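Local coordinates for prophage MuSo2, 43 kDa tail protein (PDB 3CDD), which probably forms a trimeric part of the baseplate hub in the contractile tail of a Mu-like prophage, at residues A[17-23]-A[35-40]; A[191-195]-A[308-312]. The contacts are given in a common frame with arbitrary orientation. Where two conformers were deposited one is given. Residues are numbered along the deposited sequence.

Contact 1 of 2, residues A[17-23]-A[35-40]; sequences QGWTKIG and FDLEMT
Strand 21-23 pairs antiparallel with 35-40 in a beta hairpin, and the loop 17-20 leads into it through a classic beta bulge: Thr20 and Lys21 both face Glu38, whose O accepts from Thr20 N (2.8 Å) and Lys21 N (3.1 Å). Glu38 N returns a bond to Lys21 O (2.9 Å); Ile22-Leu37 is the non-hydrogen-bonded pair, and Gly23 with Asp36 the next hydrogen-bonded one, N to O 2.9 Å each way. Thr20, chi1 p, places OG1 3.0 Å from Thr40 N, which donates to it. Trp19 (m, chi2 94°) takes CH-pi contacts on opposite faces: Leu37 CD2 3.5 Å from the five-membered centroid, selenomethionine Met39 CE 3.6 Å from the six-membered one, with SE oblique at 5.2 Å, a Met-aromatic contact. On the sheet face away from Ile22 and Leu37, Lys21 (t, t, p, t) and Glu38 (t, t) form a long salt bridge, NZ to OE1 3.6 Å. Behind Trp19, Ile22 and Leu37 lies strand 7-11; strand 88-97 pairs with the outer edge of 35-40, and Ile22 bonds through its backbone to Glu327.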
# COMPACT_ATOMS: atom_id res chain seq x y z
N GLN A 17 -22.46 8.42 25.96
CA GLN A 17 -22.10 7.19 26.62
C GLN A 17 -22.92 6.09 25.96
O GLN A 17 -23.97 6.36 25.39
CB GLN A 17 -22.41 7.29 28.13
CG GLN A 17 -21.83 6.16 28.97
CD GLN A 17 -22.79 4.96 29.14
OE1 GLN A 17 -24.01 5.09 28.97
NE2 GLN A 17 -22.23 3.80 29.47
N GLY A 18 -22.43 4.86 26.04
CA GLY A 18 -23.19 3.73 25.54
C GLY A 18 -22.67 3.28 24.19
O GLY A 18 -23.38 2.58 23.46
N TRP A 19 -21.44 3.68 23.88
CA TRP A 19 -20.77 3.29 22.65
C TRP A 19 -20.67 1.77 22.58
O TRP A 19 -20.59 1.10 23.62
CB TRP A 19 -19.37 3.93 22.59
CG TRP A 19 -19.43 5.45 22.60
CD1 TRP A 19 -19.33 6.27 23.70
CD2 TRP A 19 -19.62 6.31 21.47
NE1 TRP A 19 -19.44 7.60 23.31
CE2 TRP A 19 -19.62 7.65 21.95
CE3 TRP A 19 -19.80 6.09 20.09
CZ2 TRP A 19 -19.78 8.76 21.10
CZ3 TRP A 19 -19.96 7.20 19.25
CH2 TRP A 19 -19.95 8.51 19.76
N THR A 20 -20.72 1.24 21.36
CA THR A 20 -20.69 -0.19 21.15
C THR A 20 -19.28 -0.68 20.81
O THR A 20 -18.99 -1.86 20.96
CB THR A 20 -21.70 -0.66 20.05
OG1 THR A 20 -21.50 0.10 18.86
CG2 THR A 20 -23.15 -0.52 20.52
N LYS A 21 -18.42 0.24 20.35
CA LYS A 21 -17.01 -0.06 20.12
C LYS A 21 -16.14 1.18 20.38
O LYS A 21 -16.41 2.26 19.85
CB LYS A 21 -16.80 -0.58 18.69
CG LYS A 21 -15.47 -1.30 18.46
CD LYS A 21 -15.39 -1.79 17.00
CE LYS A 21 -15.30 -0.61 16.02
NZ LYS A 21 -15.20 -1.08 14.58
N ILE A 22 -15.11 1.02 21.21
CA ILE A 22 -14.21 2.13 21.59
C ILE A 22 -12.79 1.63 21.39
O ILE A 22 -12.47 0.51 21.81
CB ILE A 22 -14.42 2.51 23.08
CG1 ILE A 22 -15.88 2.89 23.32
CG2 ILE A 22 -13.41 3.65 23.54
CD1 ILE A 22 -16.25 3.14 24.77
N GLY A 23 -11.94 2.43 20.71
CA GLY A 23 -10.51 2.15 20.62
C GLY A 23 -9.75 3.44 20.89
O GLY A 23 -10.00 4.46 20.24
N PHE A 35 -8.29 8.27 18.81
CA PHE A 35 -9.51 7.68 19.33
C PHE A 35 -10.48 7.34 18.20
O PHE A 35 -10.50 8.00 17.18
CB PHE A 35 -10.17 8.55 20.43
CG PHE A 35 -10.70 9.88 19.95
CD1 PHE A 35 -12.02 10.00 19.49
CD2 PHE A 35 -9.91 11.02 20.00
CE1 PHE A 35 -12.53 11.20 19.06
CE2 PHE A 35 -10.43 12.26 19.57
CZ PHE A 35 -11.73 12.34 19.09
N ASP A 36 -11.28 6.29 18.41
CA ASP A 36 -12.35 5.91 17.48
C ASP A 36 -13.50 5.37 18.32
O ASP A 36 -13.32 4.42 19.11
CB ASP A 36 -11.86 4.83 16.51
CG ASP A 36 -12.39 5.01 15.07
OD1 ASP A 36 -13.57 5.39 14.84
OD2 ASP A 36 -11.59 4.75 14.14
N LEU A 37 -14.67 5.97 18.17
CA LEU A 37 -15.86 5.57 18.91
C LEU A 37 -16.98 5.32 17.95
O LEU A 37 -17.20 6.12 17.02
CB LEU A 37 -16.25 6.59 19.96
CG LEU A 37 -15.27 6.61 21.13
CD1 LEU A 37 -14.24 7.71 20.90
CD2 LEU A 37 -15.97 6.83 22.45
N GLU A 38 -17.65 4.19 18.14
CA GLU A 38 -18.74 3.80 17.28
C GLU A 38 -19.95 3.33 18.10
O GLU A 38 -19.81 2.67 19.13
CB GLU A 38 -18.27 2.70 16.34
CG GLU A 38 -19.31 2.21 15.38
CD GLU A 38 -18.78 1.08 14.52
OE1 GLU A 38 -18.64 -0.06 15.03
OE2 GLU A 38 -18.47 1.35 13.34
N MSE A 39 -21.14 3.70 17.62
CA MSE A 39 -22.41 3.25 18.21
C MSE A 39 -23.28 2.69 17.09
O MSE A 39 -23.67 3.43 16.18
CB MSE A 39 -23.11 4.44 18.89
CG MSE A 39 -23.97 4.11 20.13
SE MSE A 39 -24.77 5.77 20.79
CE MSE A 39 -23.26 6.75 21.53
N THR A 40 -23.57 1.40 17.15
CA THR A 40 -24.39 0.69 16.14
C THR A 40 -25.74 0.24 16.70
O THR A 40 -25.81 -0.59 17.62
CB THR A 40 -23.62 -0.52 15.55
OG1 THR A 40 -22.37 -0.07 15.03
CG2 THR A 40 -24.41 -1.24 14.44
O HOH W 1 -20.33 -0.92 17.00
O HOH W 2 -14.52 2.24 17.36
O HOH W 3 -15.81 1.73 13.14

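Contact 2 of 2, residues A[191-195]-A[308-312]; sequences SLILG and IDEIM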
# COMPACT_ATOMS: atom_id res chain seq x y z
N SER A 191 3.78 -6.02 37.46
CA SER A 191 4.46 -6.88 36.50
C SER A 191 3.46 -7.53 35.56
O SER A 191 2.30 -7.74 35.94
CB SER A 191 5.25 -7.96 37.23
OG SER A 191 6.27 -7.39 38.01
N LEU A 192 3.90 -7.83 34.35
CA LEU A 192 3.15 -8.66 33.44
C LEU A 192 3.70 -10.09 33.54
O LEU A 192 4.78 -10.38 33.02
CB LEU A 192 3.26 -8.12 32.01
CG LEU A 192 2.58 -6.77 31.70
CD1 LEU A 192 3.20 -6.11 30.45
CD2 LEU A 192 1.07 -6.96 31.48
N ILE A 193 2.94 -10.96 34.19
CA ILE A 193 3.39 -12.31 34.52
C ILE A 193 2.52 -13.35 33.81
O ILE A 193 1.32 -13.46 34.09
CB ILE A 193 3.36 -12.55 36.08
CG1 ILE A 193 4.12 -11.46 36.81
CG2 ILE A 193 3.94 -13.93 36.43
CD1 ILE A 193 3.70 -11.24 38.28
N LEU A 194 3.14 -14.06 32.87
CA LEU A 194 2.56 -15.24 32.23
C LEU A 194 1.96 -16.20 33.26
O LEU A 194 2.67 -16.71 34.14
CB LEU A 194 3.63 -15.95 31.39
CG LEU A 194 3.29 -17.26 30.67
CD1 LEU A 194 2.09 -17.07 29.78
CD2 LEU A 194 4.47 -17.68 29.85
N GLY A 195 0.64 -16.41 33.15
CA GLY A 195 -0.09 -17.24 34.11
C GLY A 195 -0.79 -16.47 35.24
O GLY A 195 -1.51 -17.07 36.05
N ILE A 308 7.81 -11.28 32.79
CA ILE A 308 8.23 -12.69 32.92
C ILE A 308 7.39 -13.52 31.95
O ILE A 308 6.20 -13.72 32.18
CB ILE A 308 8.05 -13.27 34.36
CG1 ILE A 308 8.47 -12.25 35.44
CG2 ILE A 308 8.81 -14.61 34.50
CD1 ILE A 308 8.28 -12.75 36.89
N ASP A 309 8.00 -13.96 30.86
CA ASP A 309 7.28 -14.67 29.82
C ASP A 309 8.18 -15.74 29.20
O ASP A 309 9.00 -15.45 28.33
CB ASP A 309 6.75 -13.69 28.76
CG ASP A 309 5.75 -14.33 27.80
OD1 ASP A 309 5.80 -15.56 27.57
OD2 ASP A 309 4.91 -13.58 27.25
N GLU A 310 7.97 -16.97 29.66
CA GLU A 310 8.72 -18.16 29.30
C GLU A 310 8.43 -18.55 27.86
O GLU A 310 9.32 -18.97 27.15
CB GLU A 310 8.29 -19.29 30.25
CG GLU A 310 9.29 -20.38 30.49
CD GLU A 310 8.76 -21.50 31.43
OE1 GLU A 310 7.61 -21.43 31.91
OE2 GLU A 310 9.51 -22.46 31.67
N ILE A 311 7.17 -18.40 27.43
CA ILE A 311 6.76 -18.79 26.07
C ILE A 311 7.50 -17.97 25.01
O ILE A 311 8.07 -18.52 24.05
CB ILE A 311 5.22 -18.64 25.86
CG1 ILE A 311 4.45 -19.70 26.68
CG2 ILE A 311 4.86 -18.73 24.37
CD1 ILE A 311 3.01 -19.36 26.93
N MSE A 312 7.50 -16.66 25.23
CA MSE A 312 8.08 -15.67 24.32
C MSE A 312 9.60 -15.60 24.46
O MSE A 312 10.32 -15.41 23.46
CB MSE A 312 7.45 -14.32 24.65
CG MSE A 312 7.45 -13.36 23.52
SE MSE A 312 5.70 -12.57 23.21
CE MSE A 312 4.63 -14.15 22.92
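A short parallel strand pairing, running into an Asx motif at a subunit interface, joins 191-195 to 308-312. Ile193 is bracketed by the two bonds of the bridge: Ile308 N donates to Leu192 O and Leu194 N to Ile308 O, both 3.2 Å. On the face shared by Ile193 and Ile308 the side chains barely meet, CG1 of the former lying 4.4 Å from CD1 of the latter. Strand 192-193 thereby adds to the edge of strand 304-309, a parallel pairing between segments more than a hundred residues apart in a largely antiparallel sheet. After Asp309 the chain turns into helical backbone angles, and Asp309 OD1 accepts from Met312 N, three residues on, at 3.1 Å, which makes the Asx motif. Leu194 (t, p) reaches over this turn: its CD2 is 3.7 Å from Ile311 CD1, 3.6 Å from Glu310 N and 3.4 Å from Asp309 OD1. Asp309 OD2 bonds to Tyr285 and to Tyr84 of the second subunit, whose Tyr50 packs on Leu194 and whose Trp80 donates to Met312 O.

In the fold
Both contacts belong to one mixed sheet, yet their centres lie 31 Å apart and their nearest atoms about 18 Å. Strand 317-328 connects them, pairing with 21-27 of contact 1 and with 304-309 of contact 2. Contact 1 is local, a hairpin within the N-terminal family region, and buries 620 Å² with a buried Trp19 and its aliphatic and selenomethionine neighbours on one face and water-bridged charges on the other. Contact 2 buries 285 Å² between distant parts of the chain, held by two backbone bonds, Leu194 and a loose Ile193-Ile308 contact. Each is partly buried, but their surroundings differ: no other subunit touches contact 1, whereas the second subunit packs against contact 2, making it part of the trimer interface.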